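Local coordinates for protein tyrocidine synthetase 3 (PDB 2JGP) that probably forms peptide bonds during assembly of the antibiotic tyrocidine, as a carrier and condensation bidomain of a nonribosomal peptide synthetase, at residues N373-P381 with E393-Y402; V115-S123 with S189-E197. All coordinates share one frame; numbering follows the deposited sequence.

How the contacts relate
The two contacts lie on opposite sides of the chain's centre, their own centres 33 Å apart and their nearest atoms about 12 Å apart, without touching. They follow in series along the chain: contact 2 closes before contact 1 opens, and both belong to the condensation domain. Contact 2 joins two surface loops that lead into strands 123-129 and 202-210 of the five-stranded mixed sheet. Contact 1 is buried and sets helix 387-403 against strand 373-379, which pairs with strand 350-356 in a separate two-stranded sheet. This separation is consistent with the two-lobed build of condensation domains, one contact probably serving each lobe.

Contact 1: N373-P381 with E393-Y402; sequences NTLAMRNKP and EVKQNALDAY. With NA (sodium ion), chain F.
Met377 and Leu375 reach from strand 373-379 onto helix 387-403, whose segment runs nearly antiparallel to the strand (152°) at an axis distance of 8.8 Å. Met377 does so by folding: CG stands anti to the backbone N (chi1 -155°), and bends at chi2 and chi3 then turn the thioether to the helix. SD of Met377 lies 3.8 Å from Ala401 CB, while its CE comes 4.2 Å from Ala398 CB, so the thioether lies over two alanines of the helix. Leu375 lies roughly perpendicular to the side chain of Tyr402; its CD1 meets the ring at the edge, 3.7 Å from CD2 of Tyr402, and also abuts Ala401. Ala398 O of the same helix stands over one face of that ring, near the rim.

Farther along, Val394 CG2 sits 3.8 Å from Asn379 CG. The side chains of Asn379 and Asn397 lie alongside one another, pointing opposite ways, their amide planes 46° apart. Beyond them a water accepts from Lys380 N and donates to Glu393 OE1, which also forms a salt bridge with Lys385.

Gln396 OE1 (2.2 Å) and Asp400 OD1 (2.7 Å) bind the sodium ion together with two waters; spaced one helical turn apart, they stand clear of the strand. The arrangement is a strand-loop-helix unit, its helix packed against the two-stranded antiparallel sheet of strands 350-356 and 373-379.

Contact 2: V115-S123 with S189-E197; sequences VGISYNMPS and SLVQPFDLE
Two successive beta turns, type II' from Val115 to Ser118 and type I from Ile117 to Asn120, bring Ile117 against the irregular segment 189-197, its CA 5.4 Å from the CA of Pro193. At the second position of the first turn Gly116 takes the positive phi that a type II' turn requires.

Val191 is the main apolar partner, and its two methyls divide the work. Val191 CG1 meets Ile117 CD1 at 3.7 Å, the two side chains standing nearly perpendicular, and Val191 CG2 lies 3.7 Å from Pro122 CB. Ile117 also sets CG2 beside Pro193 CD, at 4.0 Å; its chi1 of 65° wedges CG1 between the backbone N and carbonyl carbon and turns CG2 to the proline.

Asn120 runs past Val191 in the opposite direction to donate from ND2 to Gln192 O (2.7 Å, 158° at the hydrogen). The oxygen lies in the amide plane, yet the donor stands well above the carbonyl plane, 53° out of it. ND2 of Asn120 passes 3.6 Å from Phe194 CE1, and a water donates to Asn120 OD1 while accepting from Phe194 N.

Asp219 OD2 is a further acceptor for Asn120 ND2, and Arg203 makes a cation-pi contact with Phe194. One amide thus links both loops to strand 213-220, just before the HHxxxDG signature of condensation domains that His222 belongs to; its rotation is set mainly by the two acceptors of ND2, and the long water bond at OD1 is consistent with it.

Contact 1: N373-P381 with E393-Y402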
loop_
_atom_site.group_PDB
_atom_site.type_symbol
_atom_site.label_atom_id
_atom_site.label_comp_id
_atom_site.label_asym_id
_atom_site.label_seq_id
_atom_site.Cartn_x
_atom_site.Cartn_y
_atom_site.Cartn_z
ATOM N N ASN A 373 -2.116 -1.355 3.669
ATOM C CA ASN A 373 -2.971 -2.537 3.758
ATOM C C ASN A 373 -2.521 -3.453 2.638
ATOM O O ASN A 373 -1.879 -2.997 1.700
ATOM C CB ASN A 373 -4.444 -2.132 3.563
ATOM C CG ASN A 373 -5.442 -3.221 3.983
ATOM O OD1 ASN A 373 -5.111 -4.164 4.709
ATOM N ND2 ASN A 373 -6.693 -3.065 3.536
ATOM N N THR A 374 -2.829 -4.739 2.735
ATOM C CA THR A 374 -2.541 -5.668 1.649
ATOM C C THR A 374 -3.847 -6.325 1.234
ATOM O O THR A 374 -4.680 -6.682 2.082
ATOM C CB THR A 374 -1.514 -6.744 2.046
ATOM O OG1 THR A 374 -0.321 -6.117 2.528
ATOM C CG2 THR A 374 -1.163 -7.624 0.846
ATOM N N LEU A 375 -4.038 -6.440 -0.074
ATOM C CA LEU A 375 -5.169 -7.157 -0.620
ATOM C C LEU A 375 -4.665 -8.473 -1.190
ATOM O O LEU A 375 -3.673 -8.492 -1.909
ATOM C CB LEU A 375 -5.832 -6.345 -1.728
ATOM C CG LEU A 375 -6.167 -4.891 -1.393
ATOM C CD1 LEU A 375 -6.769 -4.216 -2.624
ATOM C CD2 LEU A 375 -7.094 -4.798 -0.187
ATOM N N ALA A 376 -5.356 -9.564 -0.871
ATOM C CA ALA A 376 -5.071 -10.859 -1.477
ATOM C C ALA A 376 -5.779 -10.906 -2.820
ATOM O O ALA A 376 -6.991 -11.116 -2.878
ATOM C CB ALA A 376 -5.554 -11.982 -0.579
ATOM N N MET A 377 -5.029 -10.703 -3.897
ATOM C CA MET A 377 -5.608 -10.640 -5.230
ATOM C C MET A 377 -5.589 -12.024 -5.881
ATOM O O MET A 377 -4.519 -12.564 -6.176
ATOM C CB MET A 377 -4.827 -9.639 -6.083
ATOM C CG MET A 377 -5.620 -9.050 -7.202
ATOM S SD MET A 377 -6.841 -7.850 -6.619
ATOM C CE MET A 377 -5.869 -6.378 -6.367
ATOM N N ARG A 378 -6.776 -12.590 -6.094
ATOM C CA ARG A 378 -6.914 -13.924 -6.681
ATOM C C ARG A 378 -7.334 -13.831 -8.140
ATOM O O ARG A 378 -8.299 -13.149 -8.473
ATOM C CB ARG A 378 -7.940 -14.752 -5.904
ATOM C CG ARG A 378 -8.121 -16.177 -6.422
ATOM C CD ARG A 378 -9.136 -16.913 -5.578
ATOM N NE ARG A 378 -9.278 -18.318 -5.961
ATOM C CZ ARG A 378 -9.851 -19.247 -5.200
ATOM N NH1 ARG A 378 -10.348 -18.941 -4.003
ATOM N NH2 ARG A 378 -9.930 -20.499 -5.634
ATOM N N ASN A 379 -6.610 -14.537 -9.001
ATOM C CA ASN A 379 -6.924 -14.591 -10.423
ATOM C C ASN A 379 -6.706 -15.992 -10.962
ATOM O O ASN A 379 -6.027 -16.807 -10.336
ATOM C CB ASN A 379 -6.071 -13.582 -11.188
ATOM C CG ASN A 379 -6.575 -12.167 -11.033
ATOM O OD1 ASN A 379 -5.989 -11.354 -10.309
ATOM N ND2 ASN A 379 -7.692 -11.868 -11.690
ATOM N N LYS A 380 -7.282 -16.256 -12.130
ATOM C CA LYS A 380 -7.309 -17.592 -12.701
ATOM C C LYS A 380 -6.756 -17.590 -14.121
ATOM O O LYS A 380 -7.518 -17.624 -15.093
ATOM C CB LYS A 380 -8.730 -18.151 -12.643
ATOM C CG LYS A 380 -9.209 -18.337 -11.205
ATOM C CD LYS A 380 -10.577 -18.966 -11.115
ATOM C CE LYS A 380 -11.085 -18.951 -9.681
ATOM N NZ LYS A 380 -12.491 -19.424 -9.596
ATOM N N PRO A 381 -5.417 -17.527 -14.243
ATOM C CA PRO A 381 -4.760 -17.555 -15.548
ATOM C C PRO A 381 -4.820 -18.948 -16.186
ATOM O O PRO A 381 -3.853 -19.712 -16.140
ATOM C CB PRO A 381 -3.322 -17.133 -15.224
ATOM C CG PRO A 381 -3.110 -17.566 -13.825
ATOM C CD PRO A 381 -4.441 -17.407 -13.139
ATOM N N GLU A 393 -10.382 -9.732 -16.438
ATOM C CA GLU A 393 -10.682 -10.366 -15.154
ATOM C C GLU A 393 -9.861 -9.723 -14.040
ATOM O O GLU A 393 -10.389 -9.419 -12.967
ATOM C CB GLU A 393 -10.428 -11.871 -15.209
ATOM C CG GLU A 393 -11.314 -12.619 -16.192
ATOM C CD GLU A 393 -11.036 -14.106 -16.208
ATOM O OE1 GLU A 393 -10.055 -14.545 -15.564
ATOM O OE2 GLU A 393 -11.794 -14.832 -16.874
ATOM N N VAL A 394 -8.575 -9.504 -14.311
ATOM C CA VAL A 394 -7.662 -8.836 -13.371
ATOM C C VAL A 394 -8.154 -7.436 -13.019
ATOM O O VAL A 394 -8.138 -7.043 -11.851
ATOM C CB VAL A 394 -6.213 -8.751 -13.932
ATOM C CG1 VAL A 394 -5.318 -7.897 -13.028
ATOM C CG2 VAL A 394 -5.620 -10.150 -14.093
ATOM N N LYS A 395 -8.614 -6.698 -14.023
ATOM C CA LYS A 395 -9.170 -5.366 -13.799
ATOM C C LYS A 395 -10.407 -5.427 -12.916
ATOM O O LYS A 395 -10.525 -4.669 -11.950
ATOM C CB LYS A 395 -9.540 -4.704 -15.126
ATOM C CG LYS A 395 -10.379 -3.445 -14.973
ATOM C CD LYS A 395 -10.847 -2.925 -16.316
ATOM C CE LYS A 395 -11.620 -1.630 -16.157
ATOM N NZ LYS A 395 -11.953 -1.035 -17.477
ATOM N N GLN A 396 -11.330 -6.315 -13.269
ATOM C CA GLN A 396 -12.586 -6.462 -12.546
ATOM C C GLN A 396 -12.358 -6.857 -11.089
ATOM O O GLN A 396 -12.982 -6.303 -10.183
ATOM C CB GLN A 396 -13.483 -7.495 -13.243
ATOM C CG GLN A 396 -14.951 -7.401 -12.888
ATOM C CD GLN A 396 -15.519 -5.995 -13.074
ATOM O OE1 GLN A 396 -15.932 -5.355 -12.106
ATOM N NE2 GLN A 396 -15.495 -5.497 -14.298
ATOM N N ASN A 397 -11.464 -7.817 -10.873
ATOM C CA ASN A 397 -11.145 -8.271 -9.526
ATOM C C ASN A 397 -10.416 -7.203 -8.723
ATOM O O ASN A 397 -10.580 -7.120 -7.505
ATOM C CB ASN A 397 -10.328 -9.563 -9.584
ATOM C CG ASN A 397 -11.148 -10.741 -10.057
ATOM O OD1 ASN A 397 -12.359 -10.810 -9.812
ATOM N ND2 ASN A 397 -10.504 -11.672 -10.755
ATOM N N ALA A 398 -9.617 -6.387 -9.409
ATOM C CA ALA A 398 -8.906 -5.283 -8.765
ATOM C C ALA A 398 -9.888 -4.214 -8.301
ATOM O O ALA A 398 -9.846 -3.780 -7.148
ATOM C CB ALA A 398 -7.874 -4.690 -9.707
ATOM N N LEU A 399 -10.782 -3.810 -9.194
ATOM C CA LEU A 399 -11.803 -2.829 -8.858
ATOM C C LEU A 399 -12.691 -3.330 -7.719
ATOM O O LEU A 399 -12.998 -2.575 -6.805
ATOM C CB LEU A 399 -12.655 -2.493 -10.085
ATOM C CG LEU A 399 -11.939 -1.705 -11.189
ATOM C CD1 LEU A 399 -12.835 -1.566 -12.412
ATOM C CD2 LEU A 399 -11.518 -0.339 -10.668
ATOM N N ASP A 400 -13.084 -4.601 -7.777
ATOM C CA ASP A 400 -13.886 -5.214 -6.713
ATOM C C ASP A 400 -13.116 -5.194 -5.398
ATOM O O ASP A 400 -13.681 -4.890 -4.350
ATOM C CB ASP A 400 -14.269 -6.656 -7.067
ATOM C CG ASP A 400 -15.290 -6.748 -8.194
ATOM O OD1 ASP A 400 -15.905 -5.720 -8.551
ATOM O OD2 ASP A 400 -15.479 -7.862 -8.731
ATOM N N ALA A 401 -11.824 -5.508 -5.461
ATOM C CA ALA A 401 -10.959 -5.492 -4.281
ATOM C C ALA A 401 -10.869 -4.091 -3.683
ATOM O O ALA A 401 -11.040 -3.914 -2.475
ATOM C CB ALA A 401 -9.567 -6.011 -4.642
ATOM N N TYR A 402 -10.616 -3.097 -4.531
ATOM C CA TYR A 402 -10.541 -1.707 -4.076
ATOM C C TYR A 402 -11.878 -1.240 -3.485
ATOM O O TYR A 402 -11.894 -0.512 -2.491
ATOM C CB TYR A 402 -10.125 -0.764 -5.208
ATOM C CG TYR A 402 -8.787 -1.080 -5.856
ATOM C CD1 TYR A 402 -8.562 -0.777 -7.195
ATOM C CD2 TYR A 402 -7.759 -1.698 -5.146
ATOM C CE1 TYR A 402 -7.346 -1.071 -7.810
ATOM C CE2 TYR A 402 -6.537 -1.991 -5.757
ATOM C CZ TYR A 402 -6.344 -1.673 -7.084
ATOM O OH TYR A 402 -5.149 -1.967 -7.700
HETATM NA NA NA F . -16.213 -3.875 -10.500
HETATM O O HOH W 1 -8.838 -14.093 -13.096
HETATM O O HOH W 2 -16.927 -2.388 -12.161
HETATM O O HOH W 3 -15.989 -2.990 -8.605
#

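Contact 2: V115-S123 with S189-E197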
loop_
_atom_site.group_PDB
_atom_site.type_symbol
_atom_site.label_atom_id
_atom_site.label_comp_id
_atom_site.label_asym_id
_atom_site.label_seq_id
_atom_site.Cartn_x
_atom_site.Cartn_y
_atom_site.Cartn_z
ATOM N N VAL A 115 9.551 -9.643 18.792
ATOM C CA VAL A 115 9.816 -9.359 17.379
ATOM C C VAL A 115 11.051 -8.448 17.182
ATOM O O VAL A 115 11.207 -7.813 16.138
ATOM C CB VAL A 115 8.534 -8.753 16.735
ATOM C CG1 VAL A 115 8.764 -8.314 15.308
ATOM C CG2 VAL A 115 7.403 -9.767 16.778
ATOM N N GLY A 116 11.935 -8.414 18.182
ATOM C CA GLY A 116 13.195 -7.657 18.118
ATOM C C GLY A 116 13.114 -6.286 17.463
ATOM O O GLY A 116 12.451 -5.383 17.977
ATOM N N ILE A 117 13.793 -6.138 16.324
ATOM C CA ILE A 117 13.794 -4.881 15.566
ATOM C C ILE A 117 13.034 -5.005 14.237
ATOM O O ILE A 117 13.217 -4.192 13.329
ATOM C CB ILE A 117 15.243 -4.373 15.300
ATOM C CG1 ILE A 117 16.020 -5.343 14.396
ATOM C CG2 ILE A 117 15.986 -4.180 16.618
ATOM C CD1 ILE A 117 17.388 -4.841 13.991
ATOM N N SER A 118 12.169 -6.010 14.132
ATOM C CA SER A 118 11.452 -6.273 12.882
ATOM C C SER A 118 10.455 -5.174 12.504
ATOM O O SER A 118 10.162 -5.003 11.327
ATOM C CB SER A 118 10.737 -7.622 12.956
ATOM O OG SER A 118 10.054 -7.908 11.747
ATOM N N TYR A 119 9.941 -4.438 13.493
ATOM C CA TYR A 119 9.036 -3.311 13.234
ATOM C C TYR A 119 9.742 -1.951 13.252
ATOM O O TYR A 119 9.088 -0.908 13.263
ATOM C CB TYR A 119 7.875 -3.300 14.229
ATOM C CG TYR A 119 6.889 -4.429 14.037
ATOM C CD1 TYR A 119 6.524 -5.248 15.097
ATOM C CD2 TYR A 119 6.310 -4.666 12.794
ATOM C CE1 TYR A 119 5.609 -6.286 14.921
ATOM C CE2 TYR A 119 5.404 -5.698 12.606
ATOM C CZ TYR A 119 5.055 -6.499 13.668
ATOM O OH TYR A 119 4.153 -7.519 13.473
ATOM N N ASN A 120 11.068 -1.959 13.262
ATOM C CA ASN A 120 11.823 -0.724 13.089
ATOM C C ASN A 120 11.770 -0.251 11.639
ATOM O O ASN A 120 11.599 -1.049 10.716
ATOM C CB ASN A 120 13.273 -0.906 13.531
ATOM C CG ASN A 120 13.397 -1.078 15.027
ATOM O OD1 ASN A 120 12.774 -1.968 15.611
ATOM N ND2 ASN A 120 14.186 -0.214 15.663
ATOM N N MET A 121 11.907 1.060 11.461
ATOM C CA MET A 121 11.935 1.683 10.153
ATOM C C MET A 121 13.134 2.624 10.079
ATOM O O MET A 121 12.965 3.844 10.072
ATOM C CB MET A 121 10.656 2.490 9.940
ATOM C CG MET A 121 9.394 1.663 9.956
ATOM S SD MET A 121 7.918 2.677 9.775
ATOM C CE MET A 121 8.096 3.275 8.099
ATOM N N PRO A 122 14.352 2.065 10.053
ATOM C CA PRO A 122 15.545 2.908 10.007
ATOM C C PRO A 122 15.838 3.481 8.620
ATOM O O PRO A 122 15.572 2.829 7.611
ATOM C CB PRO A 122 16.660 1.947 10.417
ATOM C CG PRO A 122 16.179 0.616 9.982
ATOM C CD PRO A 122 14.690 0.632 10.106
ATOM N N SER A 123 16.391 4.692 8.591
ATOM C CA SER A 123 16.896 5.299 7.364
ATOM C C SER A 123 18.178 6.072 7.671
ATOM O O SER A 123 18.405 6.507 8.808
ATOM C CB SER A 123 15.861 6.240 6.751
ATOM O OG SER A 123 15.631 7.365 7.584
ATOM N N SER A 189 24.092 -0.822 14.411
ATOM C CA SER A 189 23.962 -1.011 15.865
ATOM C C SER A 189 22.960 -0.038 16.503
ATOM O O SER A 189 22.401 -0.331 17.564
ATOM C CB SER A 189 25.319 -0.890 16.557
ATOM O OG SER A 189 25.800 0.442 16.513
ATOM N N LEU A 190 22.730 1.104 15.858
ATOM C CA LEU A 190 21.769 2.094 16.361
ATOM C C LEU A 190 20.308 1.665 16.169
ATOM O O LEU A 190 19.409 2.262 16.756
ATOM C CB LEU A 190 22.005 3.469 15.718
ATOM C CG LEU A 190 23.317 4.170 16.093
ATOM C CD1 LEU A 190 23.392 5.551 15.475
ATOM C CD2 LEU A 190 23.513 4.255 17.616
ATOM N N VAL A 191 20.070 0.644 15.347
ATOM C CA VAL A 191 18.733 0.087 15.188
ATOM C C VAL A 191 18.423 -0.808 16.391
ATOM O O VAL A 191 18.979 -1.899 16.537
ATOM C CB VAL A 191 18.576 -0.683 13.866
ATOM C CG1 VAL A 191 17.135 -1.144 13.683
ATOM C CG2 VAL A 191 18.991 0.203 12.687
ATOM N N GLN A 192 17.533 -0.318 17.250
ATOM C CA GLN A 192 17.269 -0.932 18.547
ATOM C C GLN A 192 15.777 -0.892 18.816
ATOM O O GLN A 192 15.070 -0.058 18.244
ATOM C CB GLN A 192 18.000 -0.159 19.649
ATOM C CG GLN A 192 19.518 -0.296 19.637
ATOM C CD GLN A 192 19.988 -1.660 20.092
ATOM O OE1 GLN A 192 19.400 -2.274 20.995
ATOM N NE2 GLN A 192 21.073 -2.138 19.483
ATOM N N PRO A 193 15.293 -1.792 19.687
ATOM C CA PRO A 193 13.871 -1.841 19.980
ATOM C C PRO A 193 13.352 -0.581 20.677
ATOM O O PRO A 193 14.118 0.183 21.277
ATOM C CB PRO A 193 13.722 -3.082 20.874
ATOM C CG PRO A 193 15.072 -3.401 21.357
ATOM C CD PRO A 193 16.053 -2.825 20.411
ATOM N N PHE A 194 12.050 -0.375 20.559
ATOM C CA PHE A 194 11.369 0.738 21.192
ATOM C C PHE A 194 10.528 0.201 22.331
ATOM O O PHE A 194 9.892 -0.851 22.195
ATOM C CB PHE A 194 10.444 1.433 20.192
ATOM C CG PHE A 194 11.160 2.264 19.172
ATOM C CD1 PHE A 194 11.585 1.706 17.976
ATOM C CD2 PHE A 194 11.418 3.603 19.411
ATOM C CE1 PHE A 194 12.250 2.472 17.037
ATOM C CE2 PHE A 194 12.076 4.378 18.476
ATOM C CZ PHE A 194 12.492 3.813 17.287
ATOM N N ASP A 195 10.518 0.926 23.442
ATOM C CA ASP A 195 9.541 0.707 24.493
ATOM C C ASP A 195 8.251 1.383 24.054
ATOM O O ASP A 195 8.189 2.611 23.952
ATOM C CB ASP A 195 10.026 1.297 25.818
ATOM C CG ASP A 195 9.085 1.002 26.972
ATOM O OD1 ASP A 195 7.890 0.718 26.742
ATOM O OD2 ASP A 195 9.540 1.060 28.122
ATOM N N LEU A 196 7.226 0.580 23.783
ATOM C CA LEU A 196 5.974 1.093 23.231
ATOM C C LEU A 196 5.180 1.972 24.208
ATOM O O LEU A 196 4.234 2.657 23.790
ATOM C CB LEU A 196 5.109 -0.068 22.721
ATOM C CG LEU A 196 5.093 -0.366 21.216
ATOM C CD1 LEU A 196 6.331 0.118 20.442
ATOM C CD2 LEU A 196 4.799 -1.850 20.956
ATOM N N GLU A 197 5.559 1.939 25.487
ATOM C CA GLU A 197 4.934 2.763 26.532
ATOM C C GLU A 197 5.473 4.191 26.587
ATOM O O GLU A 197 4.979 5.000 27.374
ATOM C CB GLU A 197 5.153 2.134 27.913
ATOM C CG GLU A 197 4.427 0.847 28.140
ATOM C CD GLU A 197 4.401 0.473 29.604
ATOM O OE1 GLU A 197 3.315 0.113 30.090
ATOM O OE2 GLU A 197 5.460 0.558 30.265
HETATM O O HOH W 4 11.018 -1.908 18.347
#